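Local coordinates for putative OMPA family lipoprotein (PDB 4B5C), which probably works in the Tol-Pal system, which is thought to help the outer membrane invaginate during cell division and to maintain its integrity, at residues R32-D37 and E90-A95; K115-G120 and N129-L134. All coordinates share one frame; numbering follows the deposited sequence.

How the contacts relate
Contact 1 (R32-D37 with E90-A95) packs the edge strand 33-35 onto helix 78-98, and contact 2 (K115-G120 with N129-L134) holds the loop after strand 106-112 against the entry to strand 131-136. The contact centres lie about 13 Å apart, yet the two meet directly, because strands 33-35 and 131-136 are antiparallel neighbours in one mixed sheet. A backbone pair, V34 O and A132 N at 2.7 Å, joins them, and S33 OG sits 2.7 Å from D133 OD1, a probable hydrogen bond. Contact 1 lies buried, about 4 Å from the chain's centre, whereas contact 2 is at the surface, about 10 Å from that centre.

Contact 1. Residues R32-D37 and E90-A95; sequences RSVYFD and EAVRRA
V34 and V92 meet tip to tip on the face of the sheet that helix 78-98 covers, CG2 of V34 lying 4.2 Å from CG2 of V92. In both valines CG2 is the branch beside the backbone N, while CG1 stands anti to it (chi1 -178° in V34 and 177° in V92), and the CG2 methyls are the ones that touch. F36 comes to the same methyl from another direction: its CZ is 4.3 Å from V92 CG2, which lies at the rim of the ring near its plane, so the ring meets the valine with its edge. One branch of V92 thus serves two partners. A91 turns its methyl toward the F36 ring but stops short of contact, with CB 4.7 Å from F36 CE2.

This is the close part of the contact, and it is modest: the segments bury 119 Å² between them, and the nearest CA pair, V34 and V92, is 7.9 Å apart. V92 also packs on A132, I68 and L51, which places it where the sheet meets helices 78-98 and 48-60. The other side differs. Strand alternation turns S33 and Y35 to the opposite face, where both touch R131; on the helix R94 is exposed and E90 and R93 partly so, where charged groups can meet solvent. Beta-branched valine fits the strand at V34, and flat F36 extends the apolar layer beyond the strand's end. Since only methyls and a ring edge meet, these two segments are held together by hydrophobic burial and dispersion, deep in the interior of the OmpA-like domain.

Contact 2. Residues K115-G120 and N129-L134; sequences KPVALG and NRRADL
N129 presents its flat amide to the backbone of V117 and A118 and uses both ends of it. The carboxamide oxygen OD1 accepts from two successive amides: A118 N at 3.0 Å, in the carbonyl plane on a lone pair, and V117 N, also at 3.0 Å but 47° out of that plane. ND2 gives a nearly straight bond (172°) to A118 O, which lies almost in the plane of the amide and receives the N-H on a lone pair. Asparagine suits the place because one short side chain both accepts and donates, and bonds at both ends fix its rotation.

V117 crosses this amide obliquely. With chi1 at 68°, its CG1 stands between the backbone N and the carbonyl carbon, and from there it comes 3.7 Å from R131 NH1, the two side chains crossing at about a right angle. R131 is bent at chi3 and grips D133 side-on, NE to OD1 at 2.6 Å and NH2 to OD2, each through a syn lone pair. A water in the guanidinium plane links NH1 to K115 O.

The loop before helix 123-127 is thereby tied to the entry of strand 131-136 through a buried amide whose oxygen accepts two main-chain N-H groups and whose nitrogen donates to a main-chain carbonyl, while the D133 carboxylate probably balances the arginine's charge at this more open end.

Contact 1. Residues R32-D37 and E90-A95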
ATOM      1  N   ARG A  32       5.685   5.823  -1.410  1.00 27.75           N
ATOM      2  CA  ARG A  32       5.067   4.903  -0.462  1.00 28.43           C
ATOM      3  C   ARG A  32       3.663   4.459  -0.870  1.00 33.08           C
ATOM      4  O   ARG A  32       2.833   4.153  -0.013  1.00 36.54           O
ATOM      5  CB  ARG A  32       5.031   5.541   0.926  1.00 39.11           C
ATOM      6  CG  ARG A  32       6.380   6.061   1.390  1.00 31.68           C
ATOM      7  CD  ARG A  32       6.257   6.778   2.720  1.00 29.49           C
ATOM      8  NE  ARG A  32       7.533   7.340   3.150  1.00 34.22           N
ATOM      9  CZ  ARG A  32       7.702   8.013   4.283  1.00 47.04           C
ATOM     10  NH1 ARG A  32       6.674   8.206   5.101  1.00 38.31           N
ATOM     11  NH2 ARG A  32       8.898   8.492   4.600  1.00 52.31           N
ATOM     12  N   SER A  33       3.401   4.415  -2.171  1.00 27.96           N
ATOM     13  CA  SER A  33       2.096   3.983  -2.663  1.00 25.33           C
ATOM     14  C   SER A  33       2.195   2.962  -3.787  1.00 23.92           C
ATOM     15  O   SER A  33       2.979   3.122  -4.722  1.00 25.46           O
ATOM     16  CB  SER A  33       1.260   5.181  -3.118  1.00 25.31           C
ATOM     17  OG  SER A  33       0.894   5.988  -2.016  1.00 32.45           O
ATOM     18  N   VAL A  34       1.390   1.909  -3.679  1.00 23.10           N
ATOM     19  CA  VAL A  34       1.290   0.894  -4.720  1.00 18.41           C
ATOM     20  C   VAL A  34      -0.099   0.952  -5.343  1.00 27.55           C
ATOM     21  O   VAL A  34      -1.111   0.866  -4.638  1.00 19.55           O
ATOM     22  CB  VAL A  34       1.537  -0.522  -4.159  1.00 28.54           C
ATOM     23  CG1 VAL A  34       1.482  -1.551  -5.275  1.00 18.62           C
ATOM     24  CG2 VAL A  34       2.878  -0.584  -3.437  1.00 29.46           C
ATOM     25  N   TYR A  35      -0.141   1.103  -6.664  1.00 24.83           N
ATOM     26  CA  TYR A  35      -1.404   1.218  -7.387  1.00 27.97           C
ATOM     27  C   TYR A  35      -1.786  -0.078  -8.086  1.00 26.44           C
ATOM     28  O   TYR A  35      -0.923  -0.867  -8.473  1.00 26.89           O
ATOM     29  CB  TYR A  35      -1.332   2.356  -8.401  1.00 33.28           C
ATOM     30  CG  TYR A  35      -1.196   3.710  -7.755  1.00 25.83           C
ATOM     31  CD1 TYR A  35       0.050   4.217  -7.415  1.00 24.81           C
ATOM     32  CD2 TYR A  35      -2.317   4.477  -7.473  1.00 23.70           C
ATOM     33  CE1 TYR A  35       0.174   5.454  -6.817  1.00 28.20           C
ATOM     34  CE2 TYR A  35      -2.204   5.714  -6.877  1.00 24.11           C
ATOM     35  CZ  TYR A  35      -0.956   6.198  -6.551  1.00 26.25           C
ATOM     36  OH  TYR A  35      -0.839   7.431  -5.957  1.00 31.83           O
ATOM     37  N   PHE A  36      -3.088  -0.283  -8.253  1.00 28.70           N
ATOM     38  CA  PHE A  36      -3.608  -1.524  -8.811  1.00 27.44           C
ATOM     39  C   PHE A  36      -4.547  -1.283  -9.987  1.00 33.02           C
ATOM     40  O   PHE A  36      -5.063  -0.179 -10.172  1.00 29.29           O
ATOM     41  CB  PHE A  36      -4.360  -2.311  -7.737  1.00 24.53           C
ATOM     42  CG  PHE A  36      -3.505  -2.735  -6.577  1.00 27.69           C
ATOM     43  CD1 PHE A  36      -3.317  -1.891  -5.494  1.00 24.51           C
ATOM     44  CD2 PHE A  36      -2.903  -3.982  -6.562  1.00 26.21           C
ATOM     45  CE1 PHE A  36      -2.538  -2.283  -4.419  1.00 23.80           C
ATOM     46  CE2 PHE A  36      -2.123  -4.378  -5.491  1.00 27.72           C
ATOM     47  CZ  PHE A  36      -1.940  -3.526  -4.418  1.00 24.88           C
ATOM     48  N   ASP A  37      -4.771  -2.334 -10.769  1.00 30.29           N
ATOM     49  CA  ASP A  37      -5.734  -2.293 -11.859  1.00 32.44           C
ATOM     50  C   ASP A  37      -7.135  -2.574 -11.324  1.00 31.99           C
ATOM     51  O   ASP A  37      -7.290  -3.059 -10.204  1.00 28.94           O
ATOM     52  CB  ASP A  37      -5.367  -3.315 -12.933  1.00 33.61           C
ATOM     53  CG  ASP A  37      -4.076  -2.973 -13.645  1.00 36.26           C
ATOM     54  OD1 ASP A  37      -3.881  -1.789 -13.989  1.00 43.17           O
ATOM     55  OD2 ASP A  37      -3.253  -3.888 -13.859  1.00 44.16           O
ATOM     56  N   GLU A  90      -2.721  -6.707   1.866  1.00 25.01           N
ATOM     57  CA  GLU A  90      -2.063  -7.973   2.183  1.00 25.23           C
ATOM     58  C   GLU A  90      -1.130  -8.446   1.071  1.00 26.63           C
ATOM     59  O   GLU A  90      -0.159  -9.157   1.331  1.00 26.64           O
ATOM     60  CB  GLU A  90      -3.102  -9.047   2.507  1.00 20.09           C
ATOM     61  CG  GLU A  90      -3.905  -8.745   3.755  1.00 26.09           C
ATOM     62  CD  GLU A  90      -5.106  -9.649   3.915  1.00 29.72           C
ATOM     63  OE1 GLU A  90      -5.445 -10.374   2.954  1.00 42.33           O
ATOM     64  OE2 GLU A  90      -5.714  -9.629   5.004  1.00 35.68           O
ATOM     65  N   ALA A  91      -1.424  -8.057  -0.166  1.00 24.49           N
ATOM     66  CA  ALA A  91      -0.553  -8.396  -1.287  1.00 25.32           C
ATOM     67  C   ALA A  91       0.786  -7.687  -1.130  1.00 29.24           C
ATOM     68  O   ALA A  91       1.840  -8.253  -1.419  1.00 33.42           O
ATOM     69  CB  ALA A  91      -1.208  -8.037  -2.612  1.00 26.02           C
ATOM     70  N   VAL A  92       0.732  -6.441  -0.667  1.00 24.51           N
ATOM     71  CA  VAL A  92       1.934  -5.682  -0.349  1.00 29.06           C
ATOM     72  C   VAL A  92       2.639  -6.293   0.860  1.00 23.44           C
ATOM     73  O   VAL A  92       3.853  -6.486   0.849  1.00 21.85           O
ATOM     74  CB  VAL A  92       1.603  -4.205  -0.035  1.00 23.19           C
ATOM     75  CG1 VAL A  92       2.860  -3.452   0.360  1.00 16.71           C
ATOM     76  CG2 VAL A  92       0.926  -3.545  -1.231  1.00 18.30           C
ATOM     77  N   ARG A  93       1.865  -6.601   1.895  1.00 18.16           N
ATOM     78  CA  ARG A  93       2.406  -7.182   3.120  1.00 27.27           C
ATOM     79  C   ARG A  93       3.156  -8.486   2.830  1.00 29.19           C
ATOM     80  O   ARG A  93       4.294  -8.663   3.262  1.00 25.21           O
ATOM     81  CB  ARG A  93       1.282  -7.415   4.134  1.00 26.98           C
ATOM     82  CG  ARG A  93       1.746  -7.650   5.563  1.00 25.34           C
ATOM     83  CD  ARG A  93       1.099  -8.902   6.133  1.00 29.16           C
ATOM     84  NE  ARG A  93       1.716 -10.104   5.581  1.00 40.03           N
ATOM     85  CZ  ARG A  93       1.090 -11.262   5.400  1.00 45.83           C
ATOM     86  NH1 ARG A  93      -0.193 -11.393   5.717  1.00 45.20           N
ATOM     87  NH2 ARG A  93       1.751 -12.291   4.888  1.00 48.96           N
ATOM     88  N   ARG A  94       2.518  -9.390   2.093  1.00 25.79           N
ATOM     89  CA  ARG A  94       3.152 -10.654   1.721  1.00 32.12           C
ATOM     90  C   ARG A  94       4.435 -10.423   0.919  1.00 31.29           C
ATOM     91  O   ARG A  94       5.418 -11.151   1.079  1.00 26.75           O
ATOM     92  CB  ARG A  94       2.180 -11.556   0.953  1.00 30.52           C
ATOM     93  CG  ARG A  94       1.054 -12.113   1.815  1.00 31.27           C
ATOM     94  CD  ARG A  94       0.197 -13.133   1.069  1.00 40.03           C
ATOM     95  NE  ARG A  94      -0.686 -12.513   0.084  1.00 44.54           N
ATOM     96  CZ  ARG A  94      -0.469 -12.523  -1.227  1.00 51.50           C
ATOM     97  NH1 ARG A  94       0.604 -13.128  -1.721  1.00 44.14           N
ATOM     98  NH2 ARG A  94      -1.327 -11.931  -2.048  1.00 44.71           N
ATOM     99  N   ALA A  95       4.422  -9.406   0.061  1.00 24.01           N
ATOM    100  CA  ALA A  95       5.607  -9.039  -0.702  1.00 27.88           C
ATOM    101  C   ALA A  95       6.742  -8.652   0.243  1.00 29.71           C
ATOM    102  O   ALA A  95       7.889  -9.060   0.054  1.00 24.01           O
ATOM    103  CB  ALA A  95       5.292  -7.894  -1.653  1.00 21.83           C
TER

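Contact 2. Residues K115-G120 and N129-L134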
ATOM      1  N   LYS A 115     -12.233   6.441   1.980  1.00 28.63           N
ATOM      2  CA  LYS A 115     -11.355   7.606   1.928  1.00 24.42           C
ATOM      3  C   LYS A 115     -10.743   7.804   0.544  1.00 25.11           C
ATOM      4  O   LYS A 115      -9.561   7.517   0.339  1.00 25.09           O
ATOM      5  CB  LYS A 115     -10.240   7.485   2.972  1.00 28.90           C
ATOM      6  CG  LYS A 115     -10.728   7.416   4.411  1.00 38.25           C
ATOM      7  CD  LYS A 115      -9.554   7.330   5.380  1.00 60.77           C
ATOM      8  CE  LYS A 115     -10.021   7.309   6.831  1.00 73.82           C
ATOM      9  NZ  LYS A 115      -8.872   7.236   7.784  1.00 65.58           N
ATOM     10  N   PRO A 116     -11.546   8.297  -0.410  1.00 29.99           N
ATOM     11  CA  PRO A 116     -11.048   8.574  -1.761  1.00 20.20           C
ATOM     12  C   PRO A 116     -10.080   9.751  -1.754  1.00 25.64           C
ATOM     13  O   PRO A 116     -10.305  10.726  -1.039  1.00 28.19           O
ATOM     14  CB  PRO A 116     -12.319   8.938  -2.533  1.00 29.36           C
ATOM     15  CG  PRO A 116     -13.261   9.441  -1.495  1.00 25.75           C
ATOM     16  CD  PRO A 116     -12.977   8.620  -0.270  1.00 33.53           C
ATOM     17  N   VAL A 117      -9.009   9.656  -2.532  1.00 31.01           N
ATOM     18  CA  VAL A 117      -8.041  10.740  -2.623  1.00 35.43           C
ATOM     19  C   VAL A 117      -8.357  11.612  -3.838  1.00 31.70           C
ATOM     20  O   VAL A 117      -7.972  12.777  -3.899  1.00 32.33           O
ATOM     21  CB  VAL A 117      -6.597  10.204  -2.715  1.00 29.03           C
ATOM     22  CG1 VAL A 117      -6.378   9.489  -4.038  1.00 27.45           C
ATOM     23  CG2 VAL A 117      -5.598  11.332  -2.548  1.00 39.74           C
ATOM     24  N   ALA A 118      -9.065  11.031  -4.802  1.00 27.13           N
ATOM     25  CA  ALA A 118      -9.522  11.755  -5.981  1.00 30.31           C
ATOM     26  C   ALA A 118     -11.040  11.642  -6.077  1.00 37.08           C
ATOM     27  O   ALA A 118     -11.582  10.536  -6.091  1.00 34.42           O
ATOM     28  CB  ALA A 118      -8.861  11.214  -7.236  1.00 26.69           C
ATOM     29  N   LEU A 119     -11.720  12.783  -6.151  1.00 35.98           N
ATOM     30  CA  LEU A 119     -13.179  12.810  -6.071  1.00 34.96           C
ATOM     31  C   LEU A 119     -13.884  12.685  -7.421  1.00 30.71           C
ATOM     32  O   LEU A 119     -15.107  12.551  -7.473  1.00 36.05           O
ATOM     33  CB  LEU A 119     -13.649  14.075  -5.352  1.00 29.06           C
ATOM     34  CG  LEU A 119     -13.208  14.199  -3.893  1.00 34.19           C
ATOM     35  CD1 LEU A 119     -13.633  15.539  -3.305  1.00 29.00           C
ATOM     36  CD2 LEU A 119     -13.763  13.043  -3.073  1.00 33.53           C
ATOM     37  N   GLY A 120     -13.119  12.725  -8.507  1.00 29.52           N
ATOM     38  CA  GLY A 120     -13.701  12.630  -9.836  1.00 37.66           C
ATOM     39  C   GLY A 120     -14.392  11.305 -10.102  1.00 38.36           C
ATOM     40  O   GLY A 120     -14.090  10.299  -9.465  1.00 39.82           O
ATOM     41  N   ASN A 129      -7.392   5.986  -6.729  1.00 28.58           N
ATOM     42  CA  ASN A 129      -8.005   5.425  -5.526  1.00 27.79           C
ATOM     43  C   ASN A 129      -7.758   3.923  -5.348  1.00 22.10           C
ATOM     44  O   ASN A 129      -7.922   3.388  -4.250  1.00 26.57           O
ATOM     45  CB  ASN A 129      -9.502   5.740  -5.482  1.00 28.86           C
ATOM     46  CG  ASN A 129      -9.778   7.237  -5.435  1.00 32.97           C
ATOM     47  OD1 ASN A 129      -8.929   8.025  -5.011  1.00 27.97           O
ATOM     48  ND2 ASN A 129     -10.968   7.635  -5.866  1.00 18.60           N
ATOM     49  N   ARG A 130      -7.366   3.246  -6.423  1.00 26.22           N
ATOM     50  CA  ARG A 130      -6.972   1.841  -6.335  1.00 27.25           C
ATOM     51  C   ARG A 130      -5.528   1.777  -5.852  1.00 23.55           C
ATOM     52  O   ARG A 130      -4.602   1.662  -6.655  1.00 23.75           O
ATOM     53  CB  ARG A 130      -7.115   1.152  -7.694  1.00 26.51           C
ATOM     54  CG  ARG A 130      -8.538   1.127  -8.229  1.00 20.76           C
ATOM     55  CD  ARG A 130      -8.653   0.241  -9.460  1.00 22.54           C
ATOM     56  NE  ARG A 130      -7.896   0.760 -10.595  1.00 23.65           N
ATOM     57  CZ  ARG A 130      -8.408   1.548 -11.535  1.00 31.49           C
ATOM     58  NH1 ARG A 130      -9.683   1.909 -11.477  1.00 24.42           N
ATOM     59  NH2 ARG A 130      -7.647   1.975 -12.534  1.00 26.95           N
ATOM     60  N   ARG A 131      -5.344   1.845  -4.537  1.00 22.79           N
ATOM     61  CA  ARG A 131      -4.031   2.125  -3.972  1.00 21.23           C
ATOM     62  C   ARG A 131      -3.809   1.445  -2.619  1.00 24.36           C
ATOM     63  O   ARG A 131      -4.758   1.213  -1.868  1.00 25.96           O
ATOM     64  CB  ARG A 131      -3.876   3.640  -3.812  1.00 21.67           C
ATOM     65  CG  ARG A 131      -2.459   4.132  -3.566  1.00 21.63           C
ATOM     66  CD  ARG A 131      -2.458   5.637  -3.327  1.00 23.10           C
ATOM     67  NE  ARG A 131      -3.050   5.983  -2.037  1.00 22.38           N
ATOM     68  CZ  ARG A 131      -4.345   6.212  -1.841  1.00 27.39           C
ATOM     69  NH1 ARG A 131      -5.198   6.139  -2.853  1.00 32.65           N
ATOM     70  NH2 ARG A 131      -4.788   6.518  -0.629  1.00 26.12           N
ATOM     71  N   ALA A 132      -2.549   1.135  -2.321  1.00 19.54           N
ATOM     72  CA  ALA A 132      -2.148   0.651  -1.004  1.00 19.25           C
ATOM     73  C   ALA A 132      -1.015   1.525  -0.481  1.00 22.49           C
ATOM     74  O   ALA A 132       0.019   1.655  -1.132  1.00 23.53           O
ATOM     75  CB  ALA A 132      -1.699  -0.801  -1.083  1.00 25.02           C
ATOM     76  N   ASP A 133      -1.200   2.121   0.693  1.00 19.92           N
ATOM     77  CA  ASP A 133      -0.208   3.051   1.226  1.00 22.74           C
ATOM     78  C   ASP A 133       0.656   2.441   2.325  1.00 33.14           C
ATOM     79  O   ASP A 133       0.148   1.786   3.233  1.00 31.08           O
ATOM     80  CB  ASP A 133      -0.885   4.317   1.764  1.00 23.04           C
ATOM     81  CG  ASP A 133      -1.633   5.087   0.689  1.00 26.82           C
ATOM     82  OD1 ASP A 133      -1.135   5.164  -0.457  1.00 23.01           O
ATOM     83  OD2 ASP A 133      -2.724   5.615   0.995  1.00 27.18           O
ATOM     84  N   LEU A 134       1.964   2.667   2.234  1.00 25.76           N
ATOM     85  CA  LEU A 134       2.880   2.343   3.323  1.00 34.32           C
ATOM     86  C   LEU A 134       2.942   3.520   4.288  1.00 27.41           C
ATOM     87  O   LEU A 134       3.644   4.498   4.043  1.00 34.08           O
ATOM     88  CB  LEU A 134       4.279   2.025   2.791  1.00 25.33           C
ATOM     89  CG  LEU A 134       4.485   0.635   2.179  1.00 34.91           C
ATOM     90  CD1 LEU A 134       3.526   0.400   1.022  1.00 37.95           C
ATOM     91  CD2 LEU A 134       5.929   0.448   1.732  1.00 39.34           C
TER
HETATM   92  O   HOH W   1      -8.043   6.463  -1.803  1.00 24.45           O